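Long-range contacts in putative NADH Oxidase (Clostridium acetobutylicum, PDB 3E10), which binds flavin mononucleotide and is probably an oxidoreductase of the nitroreductase family, perhaps acting as an NADH oxidase: residues W43-L48 against L72-L77; A111-A116 against P138-S143. One frame throughout, in Å; residues are numbered along the deposited sequence.

Contact 1. Residues W43-L48 against L72-L77; sequences WEFIVL and LAIVLL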
# COMPACT_ATOMS: atom_id res chain seq x y z
N TRP B 43 4.59 7.06 10.56
CA TRP B 43 5.77 7.09 9.68
C TRP B 43 6.80 8.17 10.00
O TRP B 43 6.47 9.31 10.41
CB TRP B 43 5.35 7.29 8.23
CG TRP B 43 4.11 8.16 8.05
CD1 TRP B 43 3.99 9.50 8.27
CD2 TRP B 43 2.84 7.72 7.62
NE1 TRP B 43 2.71 9.91 8.00
CE2 TRP B 43 1.99 8.83 7.57
CE3 TRP B 43 2.34 6.47 7.25
CZ2 TRP B 43 0.63 8.73 7.21
CZ3 TRP B 43 0.99 6.35 6.85
CH2 TRP B 43 0.16 7.49 6.85
N GLU B 44 8.04 7.81 9.75
CA GLU B 44 9.21 8.71 9.76
C GLU B 44 10.03 8.35 8.53
O GLU B 44 10.02 7.21 8.13
CB GLU B 44 10.07 8.44 11.02
CG GLU B 44 9.37 8.76 12.34
CD GLU B 44 9.27 10.24 12.66
OE1 GLU B 44 9.84 11.08 11.90
OE2 GLU B 44 8.59 10.58 13.68
N PHE B 45 10.73 9.32 7.96
CA PHE B 45 11.45 9.15 6.71
C PHE B 45 12.87 9.70 6.85
O PHE B 45 13.05 10.84 7.27
CB PHE B 45 10.75 9.91 5.56
CG PHE B 45 9.28 9.59 5.44
CD1 PHE B 45 8.35 10.33 6.13
CD2 PHE B 45 8.84 8.52 4.69
CE1 PHE B 45 6.99 10.04 6.05
CE2 PHE B 45 7.50 8.22 4.61
CZ PHE B 45 6.57 8.99 5.29
N ILE B 46 13.86 8.94 6.40
CA ILE B 46 15.22 9.46 6.24
C ILE B 46 15.46 9.62 4.73
O ILE B 46 15.32 8.68 3.96
CB ILE B 46 16.30 8.56 6.83
CG1 ILE B 46 16.02 8.19 8.28
CG2 ILE B 46 17.70 9.25 6.72
CD1 ILE B 46 16.96 7.11 8.86
N VAL B 47 15.81 10.84 4.33
CA VAL B 47 15.99 11.16 2.94
C VAL B 47 17.49 11.31 2.73
O VAL B 47 18.13 12.12 3.45
CB VAL B 47 15.28 12.47 2.59
CG1 VAL B 47 15.59 12.87 1.15
CG2 VAL B 47 13.75 12.34 2.87
N LEU B 48 18.05 10.53 1.81
CA LEU B 48 19.48 10.58 1.48
C LEU B 48 19.71 11.02 0.04
O LEU B 48 19.09 10.50 -0.90
CB LEU B 48 20.13 9.23 1.66
CG LEU B 48 20.15 8.58 3.04
CD1 LEU B 48 18.81 7.84 3.35
CD2 LEU B 48 21.35 7.64 3.14
N LEU B 72 18.80 9.30 -5.09
CA LEU B 72 17.94 9.56 -3.96
C LEU B 72 17.55 8.23 -3.34
O LEU B 72 17.24 7.28 -4.05
CB LEU B 72 16.65 10.26 -4.40
CG LEU B 72 15.58 10.58 -3.35
CD1 LEU B 72 16.10 11.56 -2.31
CD2 LEU B 72 14.34 11.15 -4.04
N ALA B 73 17.58 8.19 -2.02
CA ALA B 73 16.98 7.06 -1.28
C ALA B 73 16.10 7.61 -0.18
O ALA B 73 16.43 8.62 0.46
CB ALA B 73 18.08 6.16 -0.66
N ILE B 74 14.96 6.94 0.05
CA ILE B 74 14.07 7.31 1.16
C ILE B 74 13.90 6.06 2.03
O ILE B 74 13.40 5.03 1.56
CB ILE B 74 12.69 7.83 0.67
CG1 ILE B 74 12.88 8.96 -0.35
CG2 ILE B 74 11.84 8.28 1.90
CD1 ILE B 74 11.56 9.43 -1.05
N VAL B 75 14.37 6.15 3.28
CA VAL B 75 14.18 5.08 4.25
C VAL B 75 12.86 5.32 4.99
O VAL B 75 12.67 6.37 5.57
CB VAL B 75 15.35 4.97 5.23
CG1 VAL B 75 15.21 3.73 6.17
CG2 VAL B 75 16.70 4.92 4.51
N LEU B 76 11.96 4.33 4.95
CA LEU B 76 10.67 4.40 5.62
C LEU B 76 10.81 3.65 6.94
O LEU B 76 11.26 2.52 6.97
CB LEU B 76 9.57 3.74 4.77
CG LEU B 76 8.89 4.64 3.74
CD1 LEU B 76 9.85 5.09 2.68
CD2 LEU B 76 7.68 3.93 3.13
N LEU B 77 10.36 4.32 8.01
CA LEU B 77 10.44 3.83 9.36
C LEU B 77 9.11 4.06 10.05
O LEU B 77 8.38 4.95 9.65
CB LEU B 77 11.52 4.61 10.13
CG LEU B 77 12.90 4.89 9.48
CD1 LEU B 77 13.58 6.07 10.24
CD2 LEU B 77 13.74 3.71 9.64

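Contact 2. Residues A111-A116 against P138-S143; sequences AVWLGA and PFCVIS. With FMN (flavin mononucleotide), chain L.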
# COMPACT_ATOMS: atom_id res chain seq x y z
N ALA B 111 11.35 4.30 -9.49
CA ALA B 111 11.61 3.91 -8.12
C ALA B 111 11.41 2.41 -7.98
O ALA B 111 10.75 1.78 -8.78
CB ALA B 111 10.70 4.69 -7.18
N VAL B 112 11.99 1.86 -6.92
CA VAL B 112 11.69 0.49 -6.52
C VAL B 112 11.65 0.41 -4.99
O VAL B 112 12.45 1.01 -4.28
CB VAL B 112 12.71 -0.54 -7.13
CG1 VAL B 112 14.15 -0.23 -6.68
CG2 VAL B 112 12.31 -1.97 -6.74
N TRP B 113 10.69 -0.39 -4.52
CA TRP B 113 10.55 -0.77 -3.11
C TRP B 113 11.57 -1.84 -2.80
O TRP B 113 11.58 -2.89 -3.45
CB TRP B 113 9.12 -1.27 -2.92
CG TRP B 113 8.64 -1.68 -1.60
CD1 TRP B 113 9.34 -2.18 -0.53
CD2 TRP B 113 7.26 -1.71 -1.22
NE1 TRP B 113 8.47 -2.48 0.50
CE2 TRP B 113 7.18 -2.24 0.08
CE3 TRP B 113 6.08 -1.34 -1.87
CZ2 TRP B 113 5.97 -2.38 0.76
CZ3 TRP B 113 4.88 -1.51 -1.23
CH2 TRP B 113 4.84 -2.04 0.07
N LEU B 114 12.42 -1.55 -1.82
CA LEU B 114 13.43 -2.50 -1.34
C LEU B 114 13.00 -2.99 0.04
O LEU B 114 13.10 -2.26 1.03
CB LEU B 114 14.80 -1.83 -1.33
CG LEU B 114 15.26 -1.21 -2.67
CD1 LEU B 114 16.60 -0.47 -2.47
CD2 LEU B 114 15.32 -2.21 -3.81
N GLY B 115 12.47 -4.21 0.09
CA GLY B 115 11.88 -4.72 1.32
C GLY B 115 12.89 -4.83 2.45
O GLY B 115 14.08 -5.12 2.23
N ALA B 116 12.44 -4.58 3.66
CA ALA B 116 13.27 -4.78 4.86
C ALA B 116 12.51 -5.58 5.92
O ALA B 116 12.74 -6.78 6.07
CB ALA B 116 13.80 -3.43 5.39
N PRO B 138 12.71 0.01 11.26
CA PRO B 138 12.85 0.06 9.81
C PRO B 138 11.76 -0.69 9.08
O PRO B 138 11.36 -1.78 9.49
CB PRO B 138 14.19 -0.61 9.56
CG PRO B 138 14.92 -0.57 10.87
CD PRO B 138 13.89 -0.60 11.91
N PHE B 139 11.26 -0.10 8.00
CA PHE B 139 10.23 -0.72 7.18
C PHE B 139 10.74 -1.14 5.79
O PHE B 139 10.70 -2.31 5.42
CB PHE B 139 8.99 0.15 7.05
CG PHE B 139 7.94 -0.48 6.16
CD1 PHE B 139 7.24 -1.58 6.59
CD2 PHE B 139 7.73 -0.04 4.86
CE1 PHE B 139 6.30 -2.18 5.77
CE2 PHE B 139 6.79 -0.66 4.03
CZ PHE B 139 6.08 -1.72 4.48
N CYS B 140 11.25 -0.18 5.03
CA CYS B 140 11.78 -0.45 3.71
C CYS B 140 12.66 0.71 3.29
O CYS B 140 12.70 1.75 3.97
CB CYS B 140 10.66 -0.69 2.68
SG CYS B 140 9.82 0.80 2.07
N VAL B 141 13.33 0.54 2.17
CA VAL B 141 14.02 1.65 1.50
C VAL B 141 13.44 1.75 0.10
O VAL B 141 13.18 0.73 -0.53
CB VAL B 141 15.53 1.43 1.42
CG1 VAL B 141 16.22 2.58 0.68
CG2 VAL B 141 16.16 1.20 2.81
N ILE B 142 13.22 2.99 -0.37
CA ILE B 142 12.82 3.23 -1.76
C ILE B 142 13.97 3.97 -2.47
O ILE B 142 14.38 5.04 -2.02
CB ILE B 142 11.50 3.99 -1.85
CG1 ILE B 142 10.36 3.15 -1.21
CG2 ILE B 142 11.14 4.29 -3.32
CD1 ILE B 142 9.09 3.85 -1.05
N SER B 143 14.52 3.35 -3.50
CA SER B 143 15.53 4.03 -4.31
C SER B 143 14.77 4.74 -5.43
O SER B 143 13.78 4.21 -5.94
CB SER B 143 16.58 3.08 -4.86
OG SER B 143 16.00 2.08 -5.60
N1 FMN L . 12.51 -5.37 -5.66
C2 FMN L . 13.87 -5.46 -5.50
O2 FMN L . 14.61 -5.32 -6.48
N3 FMN L . 14.38 -5.68 -4.25
C4 FMN L . 13.60 -5.91 -3.14
O4 FMN L . 14.12 -6.10 -2.01
C4A FMN L . 12.22 -5.80 -3.30
N5 FMN L . 11.40 -5.95 -2.21
C5A FMN L . 10.03 -5.78 -2.37
C6 FMN L . 9.21 -5.93 -1.25
C7 FMN L . 7.83 -5.78 -1.35
C7M FMN L . 6.97 -5.86 -0.13
C8 FMN L . 7.27 -5.44 -2.59
C8M FMN L . 5.80 -5.04 -2.69
C9 FMN L . 8.11 -5.30 -3.71
C9A FMN L . 9.48 -5.48 -3.62
N10 FMN L . 10.33 -5.37 -4.73
C10 FMN L . 11.70 -5.49 -4.56
C1' FMN L . 9.76 -5.02 -6.04
C2' FMN L . 9.11 -6.26 -6.68
O2' FMN L . 10.08 -7.20 -7.14
C3' FMN L . 8.25 -5.82 -7.86
O3' FMN L . 7.17 -5.06 -7.36
C4' FMN L . 7.72 -6.98 -8.72
O4' FMN L . 8.78 -7.64 -9.41
C5' FMN L . 6.67 -6.57 -9.75
O5' FMN L . 7.20 -5.62 -10.69
P FMN L . 6.58 -4.15 -10.78
O1P FMN L . 5.09 -4.28 -10.97
O2P FMN L . 6.87 -3.43 -9.50
O3P FMN L . 7.25 -3.54 -11.99
O HOH W 1 9.42 -3.77 3.33

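Contact 1. Residues W43-L48 against L72-L77
With CG of each anti to its carbonyl carbon (chi1 -51° and -87°), Phe-45 and Leu-76, a non-hydrogen-bonded pair on one face of the sheet, bring Leu-76 CG to 3.9 Å from Phe-45 CE2, obliquely to the ring. Ile-74 CG2 touches CD2 of the same ring, and Val-47 CG1 meets Leu-72 CD1 at 3.7 Å. Helices 21-32 and 89-106 pack over Phe-45 and Leu-76, respectively. The other face carries Glu-44, Ile-46 and Leu-48 against Leu-77, Val-75 and Ala-73. Leu-77 CD1 sits 3.8 Å from both CG1 and CD1 of Ile-46, while Leu-48 CD1 meets Val-75 CG2. Glu-44 turns its carboxylate away from 72-77: OE2 forms a salt bridge with Lys-82 and OE1 a hydrogen bond with His-164 of the second subunit.

Three reciprocal pairs of backbone bonds tie the strands together. Leu-48 N to Ala-73 O is 2.8 Å and almost straight, 177° at the hydrogen; Glu-44 N instead comes to Leu-77 O from above the carbonyl plane. Between these pairs, Phe-45 CA approaches Val-75 O at 3.2 Å in a CA-H...O contact. This is regular antiparallel pairing, the outermost strand of this chain on its inner neighbour in the central sheet of the nitroreductase fold, which runs on into a strand of the second subunit paired in parallel with Phe-45 to Val-47.

Contact 2. Residues A111-A116 against P138-S143
The Trp-113 indole lies between the flavin and Cys-140. FMN C8M stands 3.7 Å above one face, offset toward the rim, and on the opposite face Cys-140 SG is 4.2 Å from the centroid of the five-membered ring, a sulfur-aromatic contact. Water 1 lies in plane at the indole edge and accepts from NE1; the same water sits over the centre of one face of the Phe-139 ring. The two aromatic side chains meet obliquely, Phe-139 CZ being 3.8 Å from Trp-113 CZ2. The framework is an antiparallel strand pair of the nitroreductase sheet; on its other side strand 136-145 has a classic beta bulge, Phe-139 and Cys-140 both opposite Leu-76 of strand 72-79.

In Trp-113, chi1 -178° puts CG anti to the backbone N and close to FMN C8, and the indole lies against the dimethylbenzene end of the flavin. On the other face of the strand, Val-112 CG2 is 3.6 Å from FMN N1, and Leu-114 CD2 touches N3. Gly-115 N donates to FMN O4 at 3.3 Å; having no side chain, this residue lets its backbone lie close against the flavin. Ser-10, Arg-12 and Arg-157 are among the residues that complete the FMN site with further hydrogen bonds.

Backbone bonds join Val-112 to Ser-143 and Leu-114 to Val-141, in both directions each. Of these, Leu-114 N to Val-141 O is the shortest, 2.7 Å, with the donor nearly along the C=O axis. Ser-143 OG is hydrogen-bonded to Tyr-14 OH and Ser-66 OG. At the bulge residue Phe-139, the direct bond from Ala-116 N to its O is weak, and water 1 bridges these atoms, accepting from Ala-116 N at 3.1 Å and donating to Phe-139 O at 2.9 Å.

How the contacts relate
Contacts 1 and 2 are both buried and belong to one antiparallel sheet, each pairing an outermost strand of this chain with an inner one. The inner strands, 72-79 and 136-145, are neighbours and join the contacts: Ile-74 O probably accepts a hydrogen bond from Ile-142 N, and Leu-77 packs on Pro-138. The centres of the two contacts are about 9 Å apart, and both touch the second subunit. Contact 1 adds to its backbone pairing mainly aliphatic side chains and one phenylalanine, with Glu-44 reaching out to the second subunit. Contact 2, nearer the centre of the chain, presents its outer strand to FMN and adds a sulfur-aromatic contact and a bridging water.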